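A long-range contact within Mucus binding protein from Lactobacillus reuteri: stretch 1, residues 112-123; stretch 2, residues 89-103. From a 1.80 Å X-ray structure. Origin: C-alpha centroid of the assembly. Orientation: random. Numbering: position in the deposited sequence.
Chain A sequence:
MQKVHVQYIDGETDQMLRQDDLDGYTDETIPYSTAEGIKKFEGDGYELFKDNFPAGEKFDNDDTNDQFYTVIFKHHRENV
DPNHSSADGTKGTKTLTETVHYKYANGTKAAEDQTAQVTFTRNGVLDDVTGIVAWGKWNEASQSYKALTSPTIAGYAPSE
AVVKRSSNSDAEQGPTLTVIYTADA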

# COMPACT_ATOMS: atom_id res chain seq x y z
N GLU A 112 25.52 9.30 -29.31
CA GLU A 112 25.01 9.44 -27.94
C GLU A 112 23.92 8.41 -27.68
O GLU A 112 23.18 8.05 -28.59
CB GLU A 112 24.47 10.85 -27.67
CG GLU A 112 25.50 11.99 -27.90
CD GLU A 112 26.85 11.71 -27.25
OE1 GLU A 112 26.88 11.42 -26.04
OE2 GLU A 112 27.89 11.76 -27.95
N ASP A 113 23.84 7.95 -26.44
CA ASP A 113 22.81 7.02 -25.99
C ASP A 113 21.43 7.53 -26.39
O ASP A 113 21.19 8.75 -26.42
CB ASP A 113 22.82 6.96 -24.46
CG ASP A 113 24.01 6.22 -23.88
OD1 ASP A 113 24.84 5.66 -24.64
OD2 ASP A 113 24.08 6.17 -22.62
N GLN A 114 20.51 6.61 -26.66
CA GLN A 114 19.08 6.92 -26.71
C GLN A 114 18.41 6.14 -25.60
O GLN A 114 18.88 5.06 -25.24
CB GLN A 114 18.48 6.51 -28.04
CG GLN A 114 18.83 7.46 -29.15
CD GLN A 114 18.15 7.09 -30.45
OE1 GLN A 114 18.83 6.76 -31.42
NE2 GLN A 114 16.82 7.13 -30.46
N THR A 115 17.35 6.70 -25.06
CA THR A 115 16.62 6.05 -23.98
C THR A 115 15.15 6.04 -24.27
O THR A 115 14.68 6.81 -25.10
CB THR A 115 16.82 6.74 -22.63
OG1 THR A 115 16.44 8.13 -22.71
CG2 THR A 115 18.29 6.61 -22.21
N ALA A 116 14.43 5.17 -23.58
CA ALA A 116 12.98 5.14 -23.66
C ALA A 116 12.47 4.63 -22.33
O ALA A 116 13.21 3.99 -21.58
CB ALA A 116 12.54 4.22 -24.76
N GLN A 117 11.20 4.89 -22.06
CA GLN A 117 10.65 4.58 -20.76
C GLN A 117 9.33 3.83 -20.87
O GLN A 117 8.59 4.01 -21.83
CB GLN A 117 10.48 5.85 -19.94
CG GLN A 117 11.81 6.48 -19.49
CD GLN A 117 11.60 7.50 -18.40
OE1 GLN A 117 10.62 8.24 -18.40
NE2 GLN A 117 12.54 7.55 -17.46
N VAL A 118 9.08 2.95 -19.89
CA VAL A 118 7.79 2.32 -19.74
C VAL A 118 7.35 2.51 -18.29
O VAL A 118 8.16 2.70 -17.36
CB VAL A 118 7.77 0.79 -20.07
CG1 VAL A 118 8.12 0.52 -21.58
CG2 VAL A 118 8.71 0.02 -19.15
N THR A 119 6.03 2.54 -18.10
CA THR A 119 5.45 2.73 -16.78
C THR A 119 4.48 1.62 -16.46
O THR A 119 3.66 1.25 -17.32
CB THR A 119 4.71 4.10 -16.74
OG1 THR A 119 5.69 5.14 -16.87
CG2 THR A 119 3.95 4.27 -15.44
N PHE A 120 4.58 1.05 -15.26
CA PHE A 120 3.64 0.03 -14.80
C PHE A 120 2.76 0.61 -13.72
O PHE A 120 3.17 1.57 -13.06
CB PHE A 120 4.38 -1.14 -14.17
CG PHE A 120 5.22 -1.89 -15.15
CD1 PHE A 120 4.71 -3.01 -15.78
CD2 PHE A 120 6.48 -1.44 -15.47
CE1 PHE A 120 5.47 -3.68 -16.72
CE2 PHE A 120 7.29 -2.13 -16.39
CZ PHE A 120 6.77 -3.24 -17.02
N THR A 121 1.56 0.05 -13.56
CA THR A 121 0.64 0.53 -12.53
C THR A 121 0.14 -0.64 -11.71
O THR A 121 0.15 -1.79 -12.16
CB THR A 121 -0.60 1.26 -13.12
OG1 THR A 121 -1.44 0.32 -13.83
CG2 THR A 121 -0.19 2.35 -14.04
N ARG A 122 -0.30 -0.34 -10.50
CA ARG A 122 -0.90 -1.38 -9.64
C ARG A 122 -1.94 -0.70 -8.76
O ARG A 122 -1.73 0.44 -8.29
CB ARG A 122 0.18 -2.10 -8.82
CG ARG A 122 0.99 -1.21 -7.85
CD ARG A 122 2.14 -1.96 -7.22
NE ARG A 122 2.97 -1.08 -6.39
CZ ARG A 122 3.97 -1.51 -5.62
NH1 ARG A 122 4.24 -2.81 -5.55
NH2 ARG A 122 4.67 -0.64 -4.91
N ASN A 123 -3.08 -1.36 -8.58
CA ASN A 123 -4.09 -0.88 -7.65
C ASN A 123 -3.75 -1.36 -6.28
O ASN A 123 -2.90 -2.21 -6.12
CB ASN A 123 -5.48 -1.37 -8.04
CG ASN A 123 -6.02 -0.59 -9.21
OD1 ASN A 123 -6.98 0.18 -9.08
ND2 ASN A 123 -5.36 -0.72 -10.33
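Stretch 2 (89-103) GTKGTKTLTETVHYK

Stretch 2 pairs with stretch 1 as a neighbouring antiparallel β-strand: residues 93-103 run against the strand of stretch 1 with 157° between their N-to-C directions, the axes approaching to 4.5 Å, and the contact buries 1054 Å² summed over both sides. Backbone torsions are extended from Thr93 to Lys103; before them Gly92, at phi/psi -88/8, breaks the extended run. The register sets Gln114 beside Val100, Ala116 beside Glu98, Val118 beside Leu96 and Phe120 beside Lys94, each a hydrogen-bonded pair with CA atoms 5.1 to 5.4 Å apart. The ladder is regular: Val100 N donates to Gln114 O (2.9 Å), Glu98 N to Ala116 O (2.7 Å), Leu96 N to Val118 O (2.8 Å) and Lys94 N to Phe120 O (3.0 Å), and each bond is returned by the partner, as from Phe120 N to Lys94 O (2.8 Å). Between these lie the non-hydrogen-bonded pairs, where CA atoms close to 4.2 Å at Thr119 and Thr95 and CA-H...O contacts fill in, such as Thr95 CA to Val118 O at 3.1 Å.

Phe120 has the largest covered area, 75 Å². Its side chain lies on the same sheet face as Val118, Leu96 and Lys94; ring atom CE2 packs 3.9 Å from Leu96 CD1, while Val118 CG2 meets Leu96 CB at 4.0 Å, so Leu96 joins both in an apolar patch. Lys94 NZ is 5.8 Å from the centroid of the Phe120 ring, at most a weak cation-pi attraction. The other face is polar: Gln117 NE2 donates to Thr97 OG1 (2.9 Å), and Thr119 OG1 and Thr95 OG1 share a hydrogen bond of 2.9 Å.

Arg122 and Tyr102, each with 68 Å² covered, mark the two ends. The extended Arg122 side chain brings its guanidinium edge to one carbonyl, with NE and NH2 each donating to Lys91 O at 2.9 Å, while its backbone N donates to Gly92 O (2.8 Å). An ideal CB on Gly92 would fall 3.0 Å from Arg122 O, a clash that glycine avoids. At the far end the Tyr102 side chain runs alongside stretch 1 from Glu112 toward Gln114, its ring edge meeting Glu112 O, which lies 3.2 Å from Tyr102 CD2. On the opposite side of the strand His101 ND1 donates to Asp113 OD1 (2.7 Å), and a water bridges the strands, donating to Asp113 OD1 (2.7 Å) and accepting from Tyr102 N (2.9 Å).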

# COMPACT_ATOMS: atom_id res chain seq x y z
N GLY A 89 5.09 5.68 2.00
CA GLY A 89 5.79 6.21 0.80
C GLY A 89 5.86 5.29 -0.42
O GLY A 89 6.48 5.62 -1.42
N THR A 90 5.20 4.14 -0.36
CA THR A 90 5.18 3.23 -1.53
C THR A 90 4.22 3.80 -2.57
O THR A 90 3.33 4.57 -2.23
CB THR A 90 4.78 1.80 -1.17
OG1 THR A 90 3.52 1.80 -0.49
CG2 THR A 90 5.83 1.18 -0.25
N LYS A 91 4.41 3.43 -3.83
CA LYS A 91 3.60 3.99 -4.90
C LYS A 91 2.90 2.93 -5.70
O LYS A 91 3.33 1.76 -5.71
CB LYS A 91 4.46 4.82 -5.85
CG LYS A 91 4.93 6.12 -5.27
CD LYS A 91 5.81 6.86 -6.26
CE LYS A 91 6.59 7.95 -5.56
NZ LYS A 91 5.73 8.99 -4.94
N GLY A 92 1.85 3.35 -6.40
CA GLY A 92 1.15 2.49 -7.36
C GLY A 92 1.71 2.49 -8.77
O GLY A 92 1.12 1.90 -9.68
N THR A 93 2.86 3.14 -8.96
CA THR A 93 3.44 3.29 -10.28
C THR A 93 4.92 3.00 -10.25
O THR A 93 5.56 3.13 -9.21
CB THR A 93 3.21 4.71 -10.83
OG1 THR A 93 3.74 5.69 -9.93
CG2 THR A 93 1.72 4.95 -11.00
N LYS A 94 5.48 2.58 -11.38
CA LYS A 94 6.94 2.57 -11.50
C LYS A 94 7.30 2.81 -12.95
O LYS A 94 6.57 2.40 -13.84
CB LYS A 94 7.57 1.30 -10.90
CG LYS A 94 8.09 0.26 -11.87
CD LYS A 94 8.73 -0.89 -11.12
CE LYS A 94 8.15 -2.20 -11.63
NZ LYS A 94 8.94 -3.35 -11.15
N THR A 95 8.41 3.50 -13.18
CA THR A 95 8.85 3.80 -14.53
C THR A 95 10.25 3.21 -14.73
O THR A 95 11.16 3.43 -13.92
CB THR A 95 8.81 5.31 -14.79
OG1 THR A 95 7.46 5.78 -14.66
CG2 THR A 95 9.36 5.67 -16.19
N LEU A 96 10.41 2.40 -15.78
CA LEU A 96 11.70 1.82 -16.11
C LEU A 96 12.26 2.46 -17.38
O LEU A 96 11.51 2.92 -18.23
CB LEU A 96 11.59 0.31 -16.36
CG LEU A 96 10.97 -0.55 -15.27
CD1 LEU A 96 11.11 -2.03 -15.67
CD2 LEU A 96 11.69 -0.30 -13.95
N THR A 97 13.59 2.46 -17.50
CA THR A 97 14.24 3.12 -18.62
C THR A 97 15.10 2.13 -19.41
O THR A 97 15.90 1.38 -18.84
CB THR A 97 15.15 4.28 -18.12
OG1 THR A 97 14.35 5.26 -17.47
CG2 THR A 97 15.90 4.95 -19.28
N GLU A 98 14.92 2.14 -20.73
CA GLU A 98 15.77 1.34 -21.59
C GLU A 98 16.89 2.27 -22.08
O GLU A 98 16.62 3.41 -22.46
CB GLU A 98 14.97 0.81 -22.78
CG GLU A 98 15.87 0.43 -23.95
CD GLU A 98 15.08 -0.03 -25.17
OE1 GLU A 98 14.18 0.74 -25.57
OE2 GLU A 98 15.40 -1.13 -25.70
N THR A 99 18.15 1.80 -22.06
CA THR A 99 19.29 2.61 -22.52
C THR A 99 20.02 1.84 -23.60
O THR A 99 20.39 0.68 -23.40
CB THR A 99 20.30 2.86 -21.38
OG1 THR A 99 19.63 3.54 -20.33
CG2 THR A 99 21.46 3.73 -21.85
N VAL A 100 20.20 2.50 -24.75
CA VAL A 100 20.96 1.93 -25.85
C VAL A 100 22.21 2.75 -26.10
O VAL A 100 22.14 3.96 -26.35
CB VAL A 100 20.15 1.88 -27.13
CG1 VAL A 100 21.00 1.24 -28.27
CG2 VAL A 100 18.81 1.14 -26.90
N HIS A 101 23.35 2.08 -25.98
CA HIS A 101 24.64 2.66 -26.29
C HIS A 101 24.99 2.39 -27.75
O HIS A 101 24.54 1.39 -28.35
CB HIS A 101 25.74 2.03 -25.41
CG HIS A 101 25.51 2.17 -23.94
ND1 HIS A 101 25.31 3.40 -23.33
CD2 HIS A 101 25.51 1.25 -22.94
CE1 HIS A 101 25.19 3.22 -22.02
NE2 HIS A 101 25.28 1.92 -21.77
N TYR A 102 25.84 3.25 -28.31
CA TYR A 102 26.26 3.11 -29.72
C TYR A 102 27.77 3.20 -29.76
O TYR A 102 28.35 4.23 -29.37
CB TYR A 102 25.63 4.18 -30.64
CG TYR A 102 24.12 4.15 -30.62
CD1 TYR A 102 23.41 3.12 -31.23
CD2 TYR A 102 23.42 5.13 -29.92
CE1 TYR A 102 22.02 3.08 -31.17
CE2 TYR A 102 22.05 5.10 -29.84
CZ TYR A 102 21.34 4.09 -30.47
OH TYR A 102 19.97 4.10 -30.35
N LYS A 103 28.40 2.12 -30.21
CA LYS A 103 29.86 1.98 -30.11
C LYS A 103 30.47 1.38 -31.36
O LYS A 103 29.80 0.69 -32.13
CB LYS A 103 30.22 1.08 -28.92
CG LYS A 103 29.77 1.63 -27.54
CD LYS A 103 30.10 0.67 -26.39
CE LYS A 103 29.72 1.24 -25.01
NZ LYS A 103 30.29 0.42 -23.88
O HOH W 1 26.38 5.70 -26.85